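Local coordinates for phosphoribosylaminoimidazole-succinocarboxamide synthase (Ehrlichia chaffeensis str. Arkansas, PDB 3KRE), which catalyses the ATP-dependent joining of L-aspartate to a carboxylated aminoimidazole ribotide, giving SAICAR in de novo purine biosynthesis, at residues H90-L95 with L101-T106; Q47-E52 with L70-S75; F201-L204 with Q209-L212. All blocks are in the same frame, centred on the assembly; numbering follows the deposited sequence. Where two conformers were deposited one is given.

Contact 1 (H90-L95 with L101-T106)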
loop_
_atom_site.group_PDB
_atom_site.type_symbol
_atom_site.label_atom_id
_atom_site.label_comp_id
_atom_site.label_asym_id
_atom_site.label_seq_id
_atom_site.Cartn_x
_atom_site.Cartn_y
_atom_site.Cartn_z
ATOM N N HIS A 90 -5.153 -9.640 -5.139
ATOM C CA HIS A 90 -4.674 -10.945 -4.710
ATOM C C HIS A 90 -5.451 -11.524 -3.514
ATOM O O HIS A 90 -5.225 -12.655 -3.087
ATOM C CB HIS A 90 -3.183 -10.898 -4.409
ATOM C CG HIS A 90 -2.814 -10.128 -3.183
ATOM N ND1 HIS A 90 -1.556 -10.213 -2.620
ATOM C CD2 HIS A 90 -3.535 -9.323 -2.381
ATOM C CE1 HIS A 90 -1.505 -9.437 -1.555
ATOM N NE2 HIS A 90 -2.694 -8.893 -1.373
ATOM N N PHE A 91 -6.419 -10.780 -3.005
ATOM C CA PHE A 91 -7.033 -11.179 -1.738
ATOM C C PHE A 91 -8.005 -12.352 -1.914
ATOM O O PHE A 91 -8.896 -12.329 -2.799
ATOM C CB PHE A 91 -7.739 -9.988 -1.106
ATOM C CG PHE A 91 -8.498 -10.346 0.139
ATOM C CD1 PHE A 91 -7.853 -10.429 1.357
ATOM C CD2 PHE A 91 -9.869 -10.587 0.082
ATOM C CE1 PHE A 91 -8.563 -10.787 2.503
ATOM C CE2 PHE A 91 -10.604 -10.932 1.237
ATOM C CZ PHE A 91 -9.940 -11.020 2.446
ATOM N N ILE A 92 -7.821 -13.396 -1.105
ATOM C CA ILE A 92 -8.772 -14.521 -1.079
ATOM C C ILE A 92 -9.635 -14.542 0.176
ATOM O O ILE A 92 -10.875 -14.570 0.081
ATOM C CB ILE A 92 -8.075 -15.881 -1.268
ATOM C CG1 ILE A 92 -7.337 -15.899 -2.610
ATOM C CG2 ILE A 92 -9.117 -17.037 -1.164
ATOM C CD1 ILE A 92 -6.397 -17.121 -2.804
ATOM N N SER A 93 -9.016 -14.568 1.353
ATOM C CA SER A 93 -9.777 -14.650 2.581
ATOM C C SER A 93 -8.962 -14.166 3.771
ATOM O O SER A 93 -7.741 -14.288 3.782
ATOM C CB SER A 93 -10.239 -16.097 2.796
ATOM O OG SER A 93 -11.074 -16.173 3.925
ATOM N N LEU A 94 -9.647 -13.620 4.771
ATOM C CA LEU A 94 -9.017 -13.277 6.056
ATOM C C LEU A 94 -8.945 -14.566 6.888
ATOM O O LEU A 94 -9.953 -15.241 7.083
ATOM C CB LEU A 94 -9.856 -12.197 6.751
ATOM C CG LEU A 94 -9.384 -11.667 8.094
ATOM C CD1 LEU A 94 -7.997 -10.989 7.957
ATOM C CD2 LEU A 94 -10.429 -10.660 8.653
ATOM N N LEU A 95 -7.756 -14.925 7.369
ATOM C CA LEU A 95 -7.578 -16.188 8.098
ATOM C C LEU A 95 -7.619 -16.042 9.605
ATOM O O LEU A 95 -8.223 -16.875 10.304
ATOM C CB LEU A 95 -6.263 -16.812 7.697
ATOM C CG LEU A 95 -6.196 -17.262 6.248
ATOM C CD1 LEU A 95 -4.767 -17.696 5.946
ATOM C CD2 LEU A 95 -7.184 -18.454 5.926
ATOM N N LEU A 101 -5.158 -15.112 3.366
ATOM C CA LEU A 101 -4.880 -15.994 2.255
ATOM C C LEU A 101 -4.953 -15.162 0.986
ATOM O O LEU A 101 -5.950 -14.464 0.735
ATOM C CB LEU A 101 -5.913 -17.109 2.181
ATOM C CG LEU A 101 -5.572 -18.284 1.250
ATOM C CD1 LEU A 101 -4.304 -19.032 1.763
ATOM C CD2 LEU A 101 -6.758 -19.240 1.111
ATOM N N VAL A 102 -3.912 -15.260 0.174
ATOM C CA VAL A 102 -3.851 -14.516 -1.069
ATOM C C VAL A 102 -3.314 -15.383 -2.215
ATOM O O VAL A 102 -2.634 -16.427 -2.003
ATOM C CB VAL A 102 -2.958 -13.259 -0.940
ATOM C CG1 VAL A 102 -3.437 -12.317 0.176
ATOM C CG2 VAL A 102 -1.491 -13.684 -0.697
ATOM N N LYS A 103 -3.612 -14.928 -3.430
ATOM C CA LYS A 103 -3.167 -15.586 -4.651
ATOM C C LYS A 103 -1.645 -15.518 -4.715
ATOM O O LYS A 103 -1.091 -14.483 -4.447
ATOM C CB LYS A 103 -3.734 -14.880 -5.887
ATOM C CG LYS A 103 -5.257 -14.969 -6.051
ATOM C CD LYS A 103 -5.749 -14.317 -7.382
ATOM C CE LYS A 103 -6.460 -15.308 -8.342
ATOM N NZ LYS A 103 -5.856 -16.649 -8.339
ATOM N N LYS A 104 -1.003 -16.581 -5.147
ATOM C CA LYS A 104 0.399 -16.539 -5.436
ATOM C C LYS A 104 0.539 -15.926 -6.834
ATOM O O LYS A 104 0.149 -16.525 -7.839
ATOM C CB LYS A 104 1.031 -17.920 -5.344
ATOM C CG LYS A 104 2.566 -17.899 -5.428
ATOM C CD LYS A 104 3.175 -19.285 -5.274
ATOM C CE LYS A 104 4.696 -19.183 -4.990
ATOM N NZ LYS A 104 5.341 -20.550 -4.811
ATOM N N ILE A 105 1.157 -14.762 -6.891
ATOM C CA ILE A 105 1.390 -14.050 -8.145
ATOM C C ILE A 105 2.842 -13.533 -8.236
ATOM O O ILE A 105 3.546 -13.468 -7.229
ATOM C CB ILE A 105 0.396 -12.871 -8.317
ATOM C CG1 ILE A 105 0.500 -11.874 -7.166
ATOM C CG2 ILE A 105 -1.050 -13.370 -8.441
ATOM C CD1 ILE A 105 -0.364 -10.615 -7.413
ATOM N N THR A 106 3.276 -13.203 -9.452
ATOM C CA THR A 106 4.572 -12.569 -9.633
ATOM C C THR A 106 4.421 -11.075 -9.568
ATOM O O THR A 106 3.642 -10.511 -10.322
ATOM C CB THR A 106 5.247 -12.998 -10.930
ATOM O OG1 THR A 106 5.408 -14.423 -10.887
ATOM C CG2 THR A 106 6.629 -12.387 -11.026
HETATM O O HOH W 1 0.348 -12.065 -3.547
#
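A beta hairpin sets Phe-91 to Leu-94 antiparallel to Leu-101 to Lys-103, the short strands running 173° apart. His-90 begins the pairing: its O takes the N-H of Lys-103 at 2.8 Å, and it also lies close to the CA of Val-102. Phe-91 and Val-102 then form a non-hydrogen-bonded pair. Beyond them the register slips by one residue in a classic beta bulge, where Ile-92 and Ser-93 both face Leu-101. Two N-H groups therefore grip Leu-101 O, from Ile-92 N at 2.8 Å and from Ser-93 N at 3.1 Å. Leu-101 N in turn donates to Ser-93 O at 2.7 Å.

With CG set between its backbone N and carbonyl carbon (chi1 70°), the His-90 ring lies beside Val-102, whose CG1 stands over the ring face in a CH-pi contact, 3.8 Å from the centroid and 6° off the normal. At the ring edge, in plane, a water sits 2.8 Å from His-90 ND1 and donates to Lys-103 O, tying the imidazole to the strand. Met-79 of helix 67-84 also packs on this histidine. Toward the turn of the hairpin, where Ile-92 and Leu-95 are exposed, Ile-92 CG2 reaches Leu-101 CD2 at 3.9 Å, while Leu-95 CD1 comes against Leu-101 CB.

Contact 2 (Q47-E52 with L70-S75). With EDO (1,2-ethanediol), chain K.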
loop_
_atom_site.group_PDB
_atom_site.type_symbol
_atom_site.label_atom_id
_atom_site.label_comp_id
_atom_site.label_asym_id
_atom_site.label_seq_id
_atom_site.Cartn_x
_atom_site.Cartn_y
_atom_site.Cartn_z
ATOM N N GLN A 47 -0.233 -14.267 3.603
ATOM C CA GLN A 47 0.416 -13.005 3.876
ATOM C C GLN A 47 0.277 -12.754 5.368
ATOM O O GLN A 47 -0.841 -12.639 5.868
ATOM C CB GLN A 47 -0.239 -11.896 3.046
ATOM C CG GLN A 47 0.416 -10.542 3.130
ATOM C CD GLN A 47 -0.348 -9.469 2.358
ATOM O OE1 GLN A 47 -1.512 -9.195 2.626
ATOM N NE2 GLN A 47 0.304 -8.873 1.405
ATOM N N HIS A 48 1.425 -12.728 6.060
ATOM C CA HIS A 48 1.489 -12.643 7.511
ATOM C C HIS A 48 2.088 -11.283 7.868
ATOM O O HIS A 48 3.204 -10.925 7.416
ATOM C CB HIS A 48 2.314 -13.795 8.086
ATOM C CG HIS A 48 2.568 -13.688 9.560
ATOM N ND1 HIS A 48 1.951 -14.514 10.479
ATOM C CD2 HIS A 48 3.384 -12.872 10.273
ATOM C CE1 HIS A 48 2.362 -14.199 11.697
ATOM N NE2 HIS A 48 3.226 -13.200 11.603
ATOM N N PHE A 49 1.319 -10.506 8.638
ATOM C CA PHE A 49 1.733 -9.155 9.044
ATOM C C PHE A 49 2.524 -9.184 10.339
ATOM O O PHE A 49 1.997 -9.621 11.360
ATOM C CB PHE A 49 0.503 -8.239 9.163
ATOM C CG PHE A 49 -0.139 -7.924 7.833
ATOM C CD1 PHE A 49 0.013 -6.652 7.236
ATOM C CD2 PHE A 49 -0.858 -8.885 7.160
ATOM C CE1 PHE A 49 -0.606 -6.390 5.995
ATOM C CE2 PHE A 49 -1.448 -8.609 5.926
ATOM C CZ PHE A 49 -1.313 -7.373 5.370
ATOM N N LYS A 50 3.785 -8.735 10.278
ATOM C CA LYS A 50 4.611 -8.565 11.452
ATOM C C LYS A 50 4.369 -7.237 12.172
ATOM O O LYS A 50 3.670 -6.341 11.690
ATOM C CB LYS A 50 6.096 -8.646 11.080
ATOM C CG LYS A 50 6.501 -9.938 10.415
ATOM C CD LYS A 50 8.006 -9.983 10.176
ATOM C CE LYS A 50 8.456 -9.158 9.000
ATOM N NZ LYS A 50 9.972 -9.029 8.972
ATOM N N ASP A 51 4.981 -7.082 13.351
ATOM C CA ASP A 51 4.847 -5.816 14.090
ATOM C C ASP A 51 6.068 -4.918 13.899
ATOM O O ASP A 51 6.165 -3.858 14.505
ATOM C CB ASP A 51 4.604 -6.055 15.572
ATOM C CG ASP A 51 3.209 -6.598 15.884
ATOM O OD1 ASP A 51 2.277 -6.547 15.043
ATOM O OD2 ASP A 51 3.024 -7.103 17.013
ATOM N N GLU A 52 6.967 -5.341 13.029
ATOM C CA GLU A 52 8.130 -4.579 12.668
ATOM C C GLU A 52 7.702 -3.347 11.866
ATOM O O GLU A 52 6.768 -3.413 11.047
ATOM C CB GLU A 52 9.107 -5.484 11.869
ATOM C CG GLU A 52 9.627 -6.675 12.686
ATOM C CD GLU A 52 10.484 -7.671 11.878
ATOM O OE1 GLU A 52 10.927 -7.318 10.778
ATOM O OE2 GLU A 52 10.734 -8.796 12.359
ATOM N N LEU A 70 -3.525 -4.792 13.078
ATOM C CA LEU A 70 -4.346 -3.730 12.537
ATOM C C LEU A 70 -4.170 -3.569 11.022
ATOM O O LEU A 70 -5.153 -3.392 10.295
ATOM C CB LEU A 70 -4.090 -2.410 13.273
ATOM C CG LEU A 70 -4.418 -2.402 14.750
ATOM C CD1 LEU A 70 -3.968 -1.031 15.310
ATOM C CD2 LEU A 70 -5.929 -2.649 14.964
ATOM N N ASN A 71 -2.937 -3.712 10.531
ATOM C CA ASN A 71 -2.670 -3.619 9.095
ATOM C C ASN A 71 -3.341 -4.761 8.321
ATOM O O ASN A 71 -3.945 -4.545 7.256
ATOM C CB ASN A 71 -1.148 -3.571 8.798
ATOM C CG ASN A 71 -0.529 -2.215 9.072
ATOM O OD1 ASN A 71 0.698 -2.036 8.968
ATOM N ND2 ASN A 71 -1.342 -1.275 9.430
ATOM N N ASN A 72 -3.313 -5.961 8.898
ATOM C CA ASN A 72 -4.011 -7.101 8.333
ATOM C C ASN A 72 -5.514 -6.826 8.176
ATOM O O ASN A 72 -6.098 -7.001 7.094
ATOM C CB ASN A 72 -3.767 -8.330 9.209
ATOM C CG ASN A 72 -4.439 -9.557 8.682
ATOM O OD1 ASN A 72 -4.352 -9.860 7.469
ATOM N ND2 ASN A 72 -5.115 -10.286 9.567
ATOM N N TYR A 73 -6.137 -6.388 9.261
ATOM C CA TYR A 73 -7.566 -6.052 9.235
ATOM C C TYR A 73 -7.895 -4.896 8.289
ATOM O O TYR A 73 -8.839 -4.986 7.511
ATOM C CB TYR A 73 -8.091 -5.741 10.616
ATOM C CG TYR A 73 -8.132 -6.933 11.553
ATOM C CD1 TYR A 73 -8.519 -8.192 11.079
ATOM C CD2 TYR A 73 -7.896 -6.783 12.904
ATOM C CE1 TYR A 73 -8.611 -9.265 11.913
ATOM C CE2 TYR A 73 -7.984 -7.863 13.769
ATOM C CZ TYR A 73 -8.336 -9.114 13.250
ATOM O OH TYR A 73 -8.475 -10.238 14.055
ATOM N N ILE A 74 -7.114 -3.828 8.336
ATOM C CA ILE A 74 -7.350 -2.687 7.458
ATOM C C ILE A 74 -7.156 -3.079 5.991
ATOM O O ILE A 74 -7.993 -2.752 5.141
ATOM C CB ILE A 74 -6.430 -1.472 7.810
ATOM C CG1 ILE A 74 -6.842 -0.924 9.148
ATOM C CG2 ILE A 74 -6.523 -0.382 6.731
ATOM C CD1 ILE A 74 -5.775 0.029 9.840
ATOM N N SER A 75 -6.086 -3.784 5.691
ATOM C CA SER A 75 -5.821 -4.169 4.289
ATOM C C SER A 75 -6.867 -5.127 3.710
ATOM O O SER A 75 -7.372 -4.921 2.587
ATOM C CB SER A 75 -4.407 -4.751 4.164
ATOM O OG SER A 75 -4.044 -4.852 2.807
HETATM C C1 EDO K . 4.525 -11.129 14.585
HETATM O O1 EDO K . 4.985 -11.784 13.401
HETATM C C2 EDO K . 5.662 -10.399 15.322
HETATM O O2 EDO K . 6.199 -9.223 14.649
HETATM O O HOH W 2 -3.664 -7.350 1.829
#
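Ser-75 OG meets a water at 2.7 Å, and the same water is hydrogen-bonded to Gln-47 OE1 at 2.9 Å, so a single solvent molecule spans from helix to strand. The hydroxyl is also bonded to Ile-218 N, and Gln-47 NE2 to Asp-216 O; both side chains are thus tied to the part of the chain that holds Asp-216 and Ile-218, and to each other through the water.

The direct contact is carried by the ring of Phe-49. A chi1 of -69° swings the phenyl back past its own backbone N, and the ring lies against the helix with the backbone of Asn-72 passing over one face. Asn-72 CA stands 3.8 Å from the ring centroid, only 10° off the normal, a CH-pi contact made by the main chain itself. On one flank of the ring Asn-71 CB touches CD1 of Phe-49 at 3.6 Å; on the other, Asn-72 OD1 lies 3.5 Å from Phe-49 CE2. The Asn-72 amide plane is turned 41° from the ring, and its oxygen has its polar partner in Gln-100 NE2. Ser-75 CB comes in obliquely near CZ.

On the other side of the strand from Phe-49, an ethanediol, probably from the crystallisation liquor, links the His-48 ring to the loop that follows: Asp-51 N donates to its O2 at 2.8 Å, and its O1 shares a hydrogen bond with His-48 NE2 at 2.9 Å.

All four touching residues are buried. Strand 44-49 lies in the large antiparallel sheet between strands 34-38 and 99-107, helix 67-84 packs on it through this phenylalanine, and helix 246-257 meets the helix at Leu-70, Asn-71 and Ile-74.

Contact 3 (F201-L204 with Q209-L212)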
loop_
_atom_site.group_PDB
_atom_site.type_symbol
_atom_site.label_atom_id
_atom_site.label_comp_id
_atom_site.label_asym_id
_atom_site.label_seq_id
_atom_site.Cartn_x
_atom_site.Cartn_y
_atom_site.Cartn_z
ATOM N N PHE A 201 1.466 -4.140 -7.910
ATOM C CA PHE A 201 0.638 -5.054 -8.670
ATOM C C PHE A 201 1.454 -6.276 -9.046
ATOM O O PHE A 201 2.681 -6.213 -9.145
ATOM C CB PHE A 201 0.168 -4.385 -9.947
ATOM C CG PHE A 201 -0.855 -3.256 -9.731
ATOM C CD1 PHE A 201 -2.219 -3.482 -9.867
ATOM C CD2 PHE A 201 -0.424 -1.968 -9.423
ATOM C CE1 PHE A 201 -3.131 -2.418 -9.671
ATOM C CE2 PHE A 201 -1.358 -0.931 -9.219
ATOM C CZ PHE A 201 -2.672 -1.168 -9.375
ATOM N N GLY A 202 0.750 -7.361 -9.350
ATOM C CA GLY A 202 1.388 -8.564 -9.856
ATOM C C GLY A 202 0.509 -9.236 -10.894
ATOM O O GLY A 202 -0.587 -8.764 -11.193
ATOM N N LYS A 203 1.028 -10.289 -11.480
ATOM C CA LYS A 203 0.312 -10.988 -12.519
ATOM C C LYS A 203 0.289 -12.459 -12.189
ATOM O O LYS A 203 1.219 -12.974 -11.502
ATOM C CB LYS A 203 0.970 -10.746 -13.872
ATOM C CG LYS A 203 0.785 -9.326 -14.371
ATOM C CD LYS A 203 0.926 -9.218 -15.866
ATOM C CE LYS A 203 2.325 -9.046 -16.317
ATOM N NZ LYS A 203 2.372 -9.069 -17.849
ATOM N N LEU A 204 -0.782 -13.114 -12.665
ATOM C CA LEU A 204 -0.938 -14.545 -12.458
ATOM C C LEU A 204 0.177 -15.290 -13.120
ATOM O O LEU A 204 0.660 -14.972 -14.242
ATOM C CB LEU A 204 -2.281 -15.109 -12.924
ATOM C CG LEU A 204 -3.598 -14.489 -12.432
ATOM C CD1 LEU A 204 -4.791 -14.996 -13.240
ATOM C CD2 LEU A 204 -3.789 -14.758 -10.933
ATOM N N GLN A 209 -1.245 -13.453 -20.492
ATOM C CA GLN A 209 -2.313 -12.452 -20.704
ATOM C C GLN A 209 -2.998 -12.042 -19.406
ATOM O O GLN A 209 -4.070 -11.420 -19.424
ATOM C CB GLN A 209 -3.342 -12.998 -21.699
ATOM C CG GLN A 209 -2.759 -13.293 -23.079
ATOM C CD GLN A 209 -2.287 -12.052 -23.785
ATOM O OE1 GLN A 209 -2.707 -10.952 -23.447
ATOM N NE2 GLN A 209 -1.430 -12.218 -24.780
ATOM N N SER A 210 -2.354 -12.339 -18.280
ATOM C CA SER A 210 -2.877 -11.982 -16.971
ATOM C C SER A 210 -3.172 -10.477 -16.907
ATOM O O SER A 210 -2.399 -9.668 -17.413
ATOM C CB SER A 210 -1.843 -12.318 -15.908
ATOM O OG SER A 210 -2.301 -11.996 -14.629
ATOM N N ASP A 211 -4.279 -10.112 -16.286
ATOM C CA ASP A 211 -4.506 -8.694 -15.981
ATOM C C ASP A 211 -3.650 -8.363 -14.741
ATOM O O ASP A 211 -2.961 -9.231 -14.187
ATOM C CB ASP A 211 -6.001 -8.440 -15.776
ATOM C CG ASP A 211 -6.418 -6.973 -15.951
ATOM O OD1 ASP A 211 -5.568 -6.060 -16.130
ATOM O OD2 ASP A 211 -7.651 -6.755 -15.921
ATOM N N LEU A 212 -3.669 -7.094 -14.340
ATOM C CA LEU A 212 -2.890 -6.598 -13.238
ATOM C C LEU A 212 -3.706 -6.770 -11.957
ATOM O O LEU A 212 -4.858 -6.312 -11.874
ATOM C CB LEU A 212 -2.573 -5.113 -13.477
ATOM C CG LEU A 212 -1.726 -4.816 -14.716
ATOM C CD1 LEU A 212 -1.594 -3.267 -14.946
ATOM C CD2 LEU A 212 -0.359 -5.503 -14.602
#
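Ser-210 meets Lys-203 and Leu-204 as the chain comes back from a tight reversal after strand 192-204, on its way to the short strand 213-214 that pairs antiparallel with that strand in the large sheet. Its OG accepts the N-H of Leu-204 at 2.7 Å with an N-H...O angle of 155°, so a side chain here does the work that a backbone carbonyl would do in a regular strand pair. The same hydroxyl donates to Asp-211 O at 2.9 Å, in the carbonyl plane on a lone pair. Accepting from one side and donating to the other, the hydroxyl is held in place, and its position anti to the backbone N (chi1 180°) turns it toward the opposing strand. The CB atoms of Lys-203 and Leu-204 close in around it.

The side chain of Asp-211 leaves the backbone away from 201-204. OD1 accepts the N-H of its own successor, Leu-212, from above the carboxylate plane, and OD2 forms salt bridges with Lys-88 and Lys-171. What Asp-211 gives to the strand is its carbonyl oxygen, which lies 3.8 Å from Lys-203 CG.

Leu-212 brings the apolar part. Its side chain runs alongside that of Lys-203, both pointing the same way, and its CD2 touches the aliphatic stem at CG and CD. The lysine chain bends at chi3 (-86°) and ends in a salt bridge to Glu-168. Ile-172 of helix 166-189 packs against both Leu-212 and Phe-201. These two side chains cross at about a right angle, and Leu-212 CB approaches the ring obliquely, 4.0 Å from Phe-201 CD1.

All three contacts reach the same large antiparallel sheet, but at different depths. Contact 2 is the buried one, a helix laid on a strand through one aromatic ring and a water. Contacts 1 and 3 are partly buried and join chain reversals: in contact 1 main-chain hydrogen bonds dominate, whereas between the segments of contact 3 the one direct hydrogen bond goes to a serine hydroxyl. Contacts 1 and 2 touch where Leu-94 meets Asn-72 and Tyr-73, helix 67-84 leading on to strand 91-94. Contacts 1 and 3 meet along neighbouring strands, with Thr-106 O 2.9 Å from Lys-203 N, a probable hydrogen bond. Contacts 2 and 3 stay apart, their nearest atoms about 11 Å from each other.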